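Local coordinates for serine protease inhibitor (Thermoanaerobacter tengcongensis, PDB 2PEF), which is a serpin, held here in its latent state, that probably inhibits serine proteases, at residues N198-N202 / F213-Y217; F9-A14 / S359-P363; P264-Y268 / G367-L372. All coordinates share one frame. Residue numbers count along the deposited sequence, not the author numbering.

Interaction 1. Residues N198-N202 / F213-Y217; sequences NSEEN and FVKPY
This is a buried, salt-bridged contact between two strands that cross almost at right angles, where sheet C meets sheet B near one end of the molecule. Residues 198-201 and 213-216 are both extended; their axes pass 7.9 Å apart at 97°, and the closest CA pair is Glu201 and Lys215 at 6.2 Å. At Asn202 the chain turns a corner into strand 203-207, which pairs with strand 210-216. In serpin terms strand 191-201 belongs to sheet C and strand 210-216 to sheet B, so the contact fills the angle formed where the chain passes from C to B. Glu201 is central. Its CB points toward the crossing strand, chi1 m sets CG 3.9 Å from Phe213 CD1, and chi2 m folds the carboxylate over toward Lys215. Lys215 reaches in with chi1 to chi3 all t and chi4 p, and its NZ donates to Glu201 OE2 at 2.8 Å, a salt bridge. Ser199 OG, with chi1 p, donates to the same Glu201 OE2 at 2.7 Å. The other oxygen is hydrated: one water donates to Glu201 OE1 (2.7 Å) and Val214 O (2.9 Å) while accepting from Asn202 N (2.9 Å); a second donates to Glu201 OE1 (2.8 Å) and accepts weakly from Lys215 NZ (3.2 Å). Trp170 and Tyr174 pack against the Lys215 side chain.

Interaction 2. Residues F9-A14 / S359-P363; sequences FIYNTA and STNLP
Ser359 to Pro363 run through the turn linking strand 345-357 to strand 362-372 and lie against residues 9-14 of helix 7-22; the nearest CA pairs are Ile10 with Thr360 (6.5 Å) and Ala14 with Leu362 (6.2 Å). After Ser359, Thr360 directs its CB toward the helix: its CG2 lies 4.1 Å from Ile10 CD1 and its O 3.6 Å from Ile10 CG2. With chi1 p, Thr360 OG1 accepts from Leu362 N at 3.1 Å, an ST turn, and also hydrogen-bonds Asp357. This is the hairpin between s4B and s5B, the last two strands in the serpin chain, with helix A packed over its turn. Asn361, with left-handed helical angles (70/13), helps the turn to close. Leu362, extended (-76/139) and m,t, is the central side chain. Its CD2 sits 3.5 Å from Ile10 O and 3.6 Å from Ala14 N, beside the helical hydrogen bond joining those atoms, and 4.0 Å from Ala14 CB. Leu362 CD1 meets Phe9 CE2 at 3.9 Å. From Pro363 the chain heads away.

Interaction 3. Residues P264-Y268 / G367-L372; sequences PKFKY and GTVLSL
Strands 266-268 and 367-372 cross at 97°, 8.1 Å apart at the axes, and the nearest CA atoms are Phe266 CA and Leu372 CA at 6.5 Å. The gap is filled by side chains. Phe266 and Tyr268, two residues apart, both point CB toward the other strand and share one rotamer, chi1 p with chi2 near 90°. Val369, chi1 t, places CG2 3.8 Å from the centroid of the Phe266 ring and 11° off its normal, a CH-pi contact over the face; Val369 CG2 is also 4.2 Å from Tyr268 CE2. Beyond Val369, psi of -28° at Leu370 interrupts the extended run, and Leu372 (m,t) turns its tip back to the same interface: its CD1 meets Pro264 CB at 3.8 Å and its CD2 meets Phe266 CB at 3.6 Å. In serpin terms this is sheet A, through its edge strand s6A, packed on strand s5B of sheet B. Tyr268 OH comes within 3.2 Å of Thr368 O and 4.4 Å of Gly367 CA. Across the crossing the chemistry is mainly apolar, so the fit depends on rotamers and ring orientation, with the phenol oxygen hydrogen-bonded to Ser31 O at the edge.

All three contacts are buried, but interaction 2 lies nearest the middle of the chain and interaction 1 farthest out, their centres about 13 and 23 Å from the chain centre. Interactions 1 and 3 are both orthogonal strand crossings, about 17 Å apart between centres and resting on neighbouring strands, 191-201 and 255-273. Interactions 2 and 3 use opposite ends of strand 362-372: its start meets a helix, its end meets sheet A. The chemistry differs: interaction 1 pairs charges and admits ordered water, whereas interactions 2 and 3 rely on apolar side chains, a leucine packed on the backbone and side chains of a helical turn in one and an aromatic face in the other.

Interaction 1. Residues N198-N202 / F213-Y217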
loop_
_atom_site.group_PDB
_atom_site.type_symbol
_atom_site.label_atom_id
_atom_site.label_comp_id
_atom_site.label_asym_id
_atom_site.label_seq_id
_atom_site.Cartn_x
_atom_site.Cartn_y
_atom_site.Cartn_z
ATOM N N ASN A 198 11.939 6.876 -22.692
ATOM C CA ASN A 198 13.148 7.663 -22.453
ATOM C C ASN A 198 12.826 9.061 -21.963
ATOM O O ASN A 198 11.944 9.731 -22.510
ATOM C CB ASN A 198 13.959 7.800 -23.743
ATOM C CG ASN A 198 14.576 6.496 -24.204
ATOM O OD1 ASN A 198 14.739 5.554 -23.431
ATOM N ND2 ASN A 198 14.939 6.444 -25.483
ATOM N N SER A 199 13.564 9.501 -20.948
ATOM C CA SER A 199 13.432 10.858 -20.432
ATOM C C SER A 199 14.752 11.395 -19.898
ATOM O O SER A 199 15.710 10.644 -19.682
ATOM C CB SER A 199 12.383 10.903 -19.319
ATOM O OG SER A 199 12.775 10.079 -18.236
ATOM N N GLU A 200 14.795 12.709 -19.702
ATOM C CA GLU A 200 15.860 13.331 -18.941
ATOM C C GLU A 200 15.318 13.636 -17.564
ATOM O O GLU A 200 14.300 14.318 -17.424
ATOM C CB GLU A 200 16.321 14.627 -19.593
ATOM C CG GLU A 200 17.159 14.434 -20.829
ATOM C CD GLU A 200 17.398 15.729 -21.568
ATOM O OE1 GLU A 200 17.106 16.812 -21.006
ATOM O OE2 GLU A 200 17.882 15.660 -22.715
ATOM N N GLU A 201 15.993 13.120 -16.546
ATOM C CA GLU A 201 15.598 13.403 -15.172
ATOM C C GLU A 201 16.683 14.197 -14.463
ATOM O O GLU A 201 17.818 14.263 -14.936
ATOM C CB GLU A 201 15.244 12.114 -14.424
ATOM C CG GLU A 201 14.106 11.307 -15.064
ATOM C CD GLU A 201 12.818 12.101 -15.283
ATOM O OE1 GLU A 201 12.546 13.088 -14.554
ATOM O OE2 GLU A 201 12.067 11.716 -16.201
ATOM N N ASN A 202 16.321 14.828 -13.347
ATOM C CA ASN A 202 17.227 15.749 -12.673
ATOM C C ASN A 202 17.544 15.406 -11.220
ATOM O O ASN A 202 18.116 16.215 -10.484
ATOM C CB ASN A 202 16.721 17.181 -12.839
ATOM C CG ASN A 202 16.917 17.684 -14.250
ATOM O OD1 ASN A 202 18.027 18.045 -14.637
ATOM N ND2 ASN A 202 15.844 17.690 -15.036
ATOM N N PHE A 213 16.804 6.949 -10.302
ATOM C CA PHE A 213 16.343 8.314 -10.523
ATOM C C PHE A 213 14.997 8.576 -9.854
ATOM O O PHE A 213 14.297 7.648 -9.420
ATOM C CB PHE A 213 16.246 8.607 -12.027
ATOM C CG PHE A 213 15.245 7.743 -12.756
ATOM C CD1 PHE A 213 13.897 8.100 -12.803
ATOM C CD2 PHE A 213 15.653 6.578 -13.410
ATOM C CE1 PHE A 213 12.971 7.312 -13.476
ATOM C CE2 PHE A 213 14.729 5.779 -14.088
ATOM C CZ PHE A 213 13.390 6.143 -14.117
ATOM N N VAL A 214 14.647 9.856 -9.777
ATOM C CA VAL A 214 13.349 10.289 -9.278
ATOM C C VAL A 214 12.706 11.138 -10.379
ATOM O O VAL A 214 13.323 12.081 -10.893
ATOM C CB VAL A 214 13.482 11.096 -7.965
ATOM C CG1 VAL A 214 12.110 11.414 -7.365
ATOM C CG2 VAL A 214 14.344 10.356 -6.949
ATOM N N LYS A 215 11.493 10.762 -10.767
ATOM C CA LYS A 215 10.749 11.461 -11.815
ATOM C C LYS A 215 9.459 12.035 -11.245
ATOM O O LYS A 215 8.652 11.293 -10.682
ATOM C CB LYS A 215 10.446 10.519 -12.984
ATOM C CG LYS A 215 9.574 11.139 -14.074
ATOM C CD LYS A 215 9.429 10.218 -15.291
ATOM C CE LYS A 215 8.731 10.938 -16.453
ATOM N NZ LYS A 215 9.413 12.208 -16.858
ATOM N N PRO A 216 9.254 13.358 -11.390
ATOM C CA PRO A 216 8.082 14.012 -10.805
ATOM C C PRO A 216 6.779 13.847 -11.598
ATOM O O PRO A 216 6.790 13.826 -12.835
ATOM C CB PRO A 216 8.482 15.484 -10.802
ATOM C CG PRO A 216 9.382 15.622 -11.993
ATOM C CD PRO A 216 10.131 14.320 -12.091
ATOM N N TYR A 217 5.669 13.713 -10.876
ATOM C CA TYR A 217 4.344 13.852 -11.475
ATOM C C TYR A 217 3.959 15.324 -11.510
ATOM O O TYR A 217 4.529 16.150 -10.785
ATOM C CB TYR A 217 3.297 13.035 -10.709
ATOM C CG TYR A 217 3.545 11.548 -10.779
ATOM C CD1 TYR A 217 4.167 10.882 -9.725
ATOM C CD2 TYR A 217 3.183 10.808 -11.913
ATOM C CE1 TYR A 217 4.411 9.514 -9.783
ATOM C CE2 TYR A 217 3.421 9.436 -11.984
ATOM C CZ TYR A 217 4.046 8.800 -10.915
ATOM O OH TYR A 217 4.295 7.453 -10.959
HETATM O O HOH W 1 13.592 14.486 -12.499
HETATM O O HOH W 2 11.029 14.893 -16.020
#

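Interaction 2. Residues F9-A14 / S359-P363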
loop_
_atom_site.group_PDB
_atom_site.type_symbol
_atom_site.label_atom_id
_atom_site.label_comp_id
_atom_site.label_asym_id
_atom_site.label_seq_id
_atom_site.Cartn_x
_atom_site.Cartn_y
_atom_site.Cartn_z
ATOM N N PHE A 9 6.621 10.917 13.247
ATOM C CA PHE A 9 5.685 10.218 12.365
ATOM C C PHE A 9 6.351 9.745 11.070
ATOM O O PHE A 9 6.151 8.606 10.652
ATOM C CB PHE A 9 4.458 11.081 12.038
ATOM C CG PHE A 9 3.529 10.447 11.034
ATOM C CD1 PHE A 9 2.577 9.516 11.440
ATOM C CD2 PHE A 9 3.614 10.772 9.678
ATOM C CE1 PHE A 9 1.716 8.918 10.513
ATOM C CE2 PHE A 9 2.757 10.175 8.742
ATOM C CZ PHE A 9 1.809 9.252 9.164
ATOM N N ILE A 10 7.123 10.620 10.433
ATOM C CA ILE A 10 7.780 10.264 9.174
ATOM C C ILE A 10 8.687 9.036 9.342
ATOM O O ILE A 10 8.519 8.039 8.634
ATOM C CB ILE A 10 8.549 11.458 8.549
ATOM C CG1 ILE A 10 7.565 12.568 8.159
ATOM C CG2 ILE A 10 9.359 11.005 7.332
ATOM C CD1 ILE A 10 8.209 13.883 7.750
ATOM N N TYR A 11 9.626 9.095 10.282
ATOM C CA TYR A 11 10.589 8.000 10.414
ATOM C C TYR A 11 9.990 6.715 10.997
ATOM O O TYR A 11 10.379 5.618 10.593
ATOM C CB TYR A 11 11.868 8.444 11.128
ATOM C CG TYR A 11 12.810 9.212 10.215
ATOM C CD1 TYR A 11 12.842 10.605 10.230
ATOM C CD2 TYR A 11 13.650 8.541 9.321
ATOM C CE1 TYR A 11 13.695 11.314 9.392
ATOM C CE2 TYR A 11 14.508 9.245 8.472
ATOM C CZ TYR A 11 14.522 10.630 8.514
ATOM O OH TYR A 11 15.366 11.335 7.684
ATOM N N ASN A 12 9.027 6.843 11.908
ATOM C CA ASN A 12 8.301 5.668 12.401
ATOM C C ASN A 12 7.467 5.003 11.300
ATOM O O ASN A 12 7.478 3.781 11.161
ATOM C CB ASN A 12 7.432 6.006 13.619
ATOM C CG ASN A 12 8.247 6.167 14.895
ATOM O OD1 ASN A 12 9.469 6.350 14.857
ATOM N ND2 ASN A 12 7.573 6.088 16.036
ATOM N N THR A 13 6.781 5.813 10.498
ATOM C CA THR A 13 5.953 5.293 9.405
ATOM C C THR A 13 6.830 4.710 8.298
ATOM O O THR A 13 6.484 3.684 7.706
ATOM C CB THR A 13 4.969 6.368 8.885
ATOM O OG1 THR A 13 4.159 6.812 9.979
ATOM C CG2 THR A 13 4.063 5.820 7.779
ATOM N N ALA A 14 7.981 5.343 8.060
ATOM C CA ALA A 14 8.968 4.844 7.103
ATOM C C ALA A 14 9.442 3.447 7.495
ATOM O O ALA A 14 9.521 2.560 6.640
ATOM C CB ALA A 14 10.149 5.807 6.984
ATOM N N SER A 359 6.208 15.654 0.208
ATOM C CA SER A 359 6.242 16.431 1.454
ATOM C C SER A 359 6.916 15.673 2.600
ATOM O O SER A 359 7.369 16.285 3.571
ATOM C CB SER A 359 4.835 16.882 1.866
ATOM O OG SER A 359 4.077 15.803 2.391
ATOM N N THR A 360 6.984 14.345 2.484
ATOM C CA THR A 360 7.505 13.492 3.561
ATOM C C THR A 360 8.541 12.473 3.078
ATOM O O THR A 360 9.313 11.947 3.880
ATOM C CB THR A 360 6.374 12.693 4.247
ATOM O OG1 THR A 360 5.743 11.846 3.278
ATOM C CG2 THR A 360 5.336 13.616 4.886
ATOM N N ASN A 361 8.537 12.199 1.772
ATOM C CA ASN A 361 9.310 11.108 1.161
ATOM C C ASN A 361 8.795 9.702 1.501
ATOM O O ASN A 361 9.455 8.700 1.219
ATOM C CB ASN A 361 10.810 11.249 1.433
ATOM C CG ASN A 361 11.428 12.388 0.659
ATOM O OD1 ASN A 361 10.912 12.794 -0.381
ATOM N ND2 ASN A 361 12.539 12.915 1.160
ATOM N N LEU A 362 7.591 9.633 2.070
ATOM C CA LEU A 362 6.957 8.357 2.394
ATOM C C LEU A 362 6.400 7.653 1.156
ATOM O O LEU A 362 5.810 8.297 0.290
ATOM C CB LEU A 362 5.841 8.557 3.422
ATOM C CG LEU A 362 6.286 8.897 4.847
ATOM C CD1 LEU A 362 5.095 9.335 5.690
ATOM C CD2 LEU A 362 6.998 7.717 5.496
ATOM N N PRO A 363 6.583 6.323 1.073
ATOM C CA PRO A 363 6.079 5.584 -0.084
ATOM C C PRO A 363 4.591 5.242 0.013
ATOM O O PRO A 363 4.190 4.409 0.838
ATOM C CB PRO A 363 6.925 4.312 -0.074
ATOM C CG PRO A 363 7.234 4.079 1.368
ATOM C CD PRO A 363 7.288 5.443 2.027
#

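Interaction 3. Residues P264-Y268 / G367-L372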
loop_
_atom_site.group_PDB
_atom_site.type_symbol
_atom_site.label_atom_id
_atom_site.label_comp_id
_atom_site.label_asym_id
_atom_site.label_seq_id
_atom_site.Cartn_x
_atom_site.Cartn_y
_atom_site.Cartn_z
ATOM N N PRO A 264 10.347 1.064 -18.489
ATOM C CA PRO A 264 9.397 0.344 -19.335
ATOM C C PRO A 264 7.968 0.698 -18.961
ATOM O O PRO A 264 7.691 1.015 -17.803
ATOM C CB PRO A 264 9.648 -1.124 -18.973
ATOM C CG PRO A 264 10.152 -1.075 -17.559
ATOM C CD PRO A 264 10.971 0.184 -17.480
ATOM N N LYS A 265 7.062 0.639 -19.930
ATOM C CA LYS A 265 5.643 0.610 -19.601
ATOM C C LYS A 265 5.399 -0.707 -18.873
ATOM O O LYS A 265 5.893 -1.761 -19.299
ATOM C CB LYS A 265 4.789 0.686 -20.860
ATOM C CG LYS A 265 4.923 1.992 -21.614
ATOM C CD LYS A 265 3.848 2.133 -22.682
ATOM C CE LYS A 265 4.106 3.348 -23.557
ATOM N NZ LYS A 265 3.148 3.429 -24.698
ATOM N N PHE A 266 4.667 -0.661 -17.766
ATOM C CA PHE A 266 4.330 -1.904 -17.065
ATOM C C PHE A 266 2.985 -1.848 -16.365
ATOM O O PHE A 266 2.520 -0.778 -15.974
ATOM C CB PHE A 266 5.458 -2.367 -16.122
ATOM C CG PHE A 266 5.695 -1.470 -14.935
ATOM C CD1 PHE A 266 5.012 -1.681 -13.742
ATOM C CD2 PHE A 266 6.621 -0.433 -15.001
ATOM C CE1 PHE A 266 5.230 -0.866 -12.634
ATOM C CE2 PHE A 266 6.847 0.393 -13.891
ATOM C CZ PHE A 266 6.152 0.170 -12.707
ATOM N N LYS A 267 2.375 -3.020 -16.228
ATOM C CA LYS A 267 1.061 -3.162 -15.627
ATOM C C LYS A 267 0.969 -4.541 -15.005
ATOM O O LYS A 267 1.273 -5.544 -15.655
ATOM C CB LYS A 267 -0.029 -2.992 -16.692
ATOM C CG LYS A 267 -1.447 -3.012 -16.153
ATOM C CD LYS A 267 -2.467 -2.944 -17.277
ATOM N NZ LYS A 267 -4.276 0.665 -17.399
ATOM N N TYR A 268 0.555 -4.583 -13.744
ATOM C CA TYR A 268 0.331 -5.841 -13.046
ATOM C C TYR A 268 -0.503 -5.665 -11.781
ATOM O O TYR A 268 -0.727 -4.541 -11.305
ATOM C CB TYR A 268 1.656 -6.553 -12.725
ATOM C CG TYR A 268 2.535 -5.835 -11.724
ATOM C CD1 TYR A 268 2.407 -6.070 -10.354
ATOM C CD2 TYR A 268 3.504 -4.926 -12.150
ATOM C CE1 TYR A 268 3.219 -5.407 -9.434
ATOM C CE2 TYR A 268 4.321 -4.266 -11.244
ATOM C CZ TYR A 268 4.174 -4.508 -9.891
ATOM O OH TYR A 268 4.984 -3.847 -9.002
ATOM N N GLY A 367 7.167 -1.270 -4.743
ATOM C CA GLY A 367 7.124 -2.561 -5.422
ATOM C C GLY A 367 8.366 -2.965 -6.179
ATOM O O GLY A 367 9.390 -2.282 -6.140
ATOM N N THR A 368 8.262 -4.099 -6.863
ATOM C CA THR A 368 9.367 -4.641 -7.641
ATOM C C THR A 368 8.880 -4.984 -9.032
ATOM O O THR A 368 7.747 -5.437 -9.204
ATOM C CB THR A 368 9.947 -5.926 -7.009
ATOM O OG1 THR A 368 8.895 -6.877 -6.799
ATOM C CG2 THR A 368 10.622 -5.628 -5.677
ATOM N N VAL A 369 9.732 -4.754 -10.026
ATOM C CA VAL A 369 9.447 -5.228 -11.368
ATOM C C VAL A 369 10.522 -6.240 -11.733
ATOM O O VAL A 369 11.661 -5.871 -12.034
ATOM C CB VAL A 369 9.383 -4.088 -12.407
ATOM C CG1 VAL A 369 9.217 -4.660 -13.823
ATOM C CG2 VAL A 369 8.244 -3.133 -12.082
ATOM N N LEU A 370 10.152 -7.515 -11.666
ATOM C CA LEU A 370 11.056 -8.611 -12.007
ATOM C C LEU A 370 10.796 -9.060 -13.437
ATOM O O LEU A 370 11.694 -9.559 -14.117
ATOM C CB LEU A 370 10.868 -9.797 -11.047
ATOM C CG LEU A 370 10.949 -9.566 -9.530
ATOM C CD1 LEU A 370 10.810 -10.886 -8.784
ATOM C CD2 LEU A 370 12.249 -8.877 -9.147
ATOM N N SER A 371 9.558 -8.877 -13.886
ATOM C CA SER A 371 9.135 -9.343 -15.202
ATOM C C SER A 371 8.156 -8.386 -15.867
ATOM O O SER A 371 7.565 -7.527 -15.209
ATOM C CB SER A 371 8.510 -10.737 -15.098
ATOM O OG SER A 371 9.487 -11.718 -14.799
ATOM N N LEU A 372 8.009 -8.543 -17.179
ATOM C CA LEU A 372 7.081 -7.753 -17.977
ATOM C C LEU A 372 6.218 -8.684 -18.826
ATOM O O LEU A 372 6.495 -9.884 -18.915
ATOM C CB LEU A 372 7.845 -6.771 -18.874
ATOM C CG LEU A 372 8.718 -5.687 -18.233
ATOM C CD1 LEU A 372 9.474 -4.906 -19.295
ATOM C CD2 LEU A 372 7.901 -4.739 -17.374
#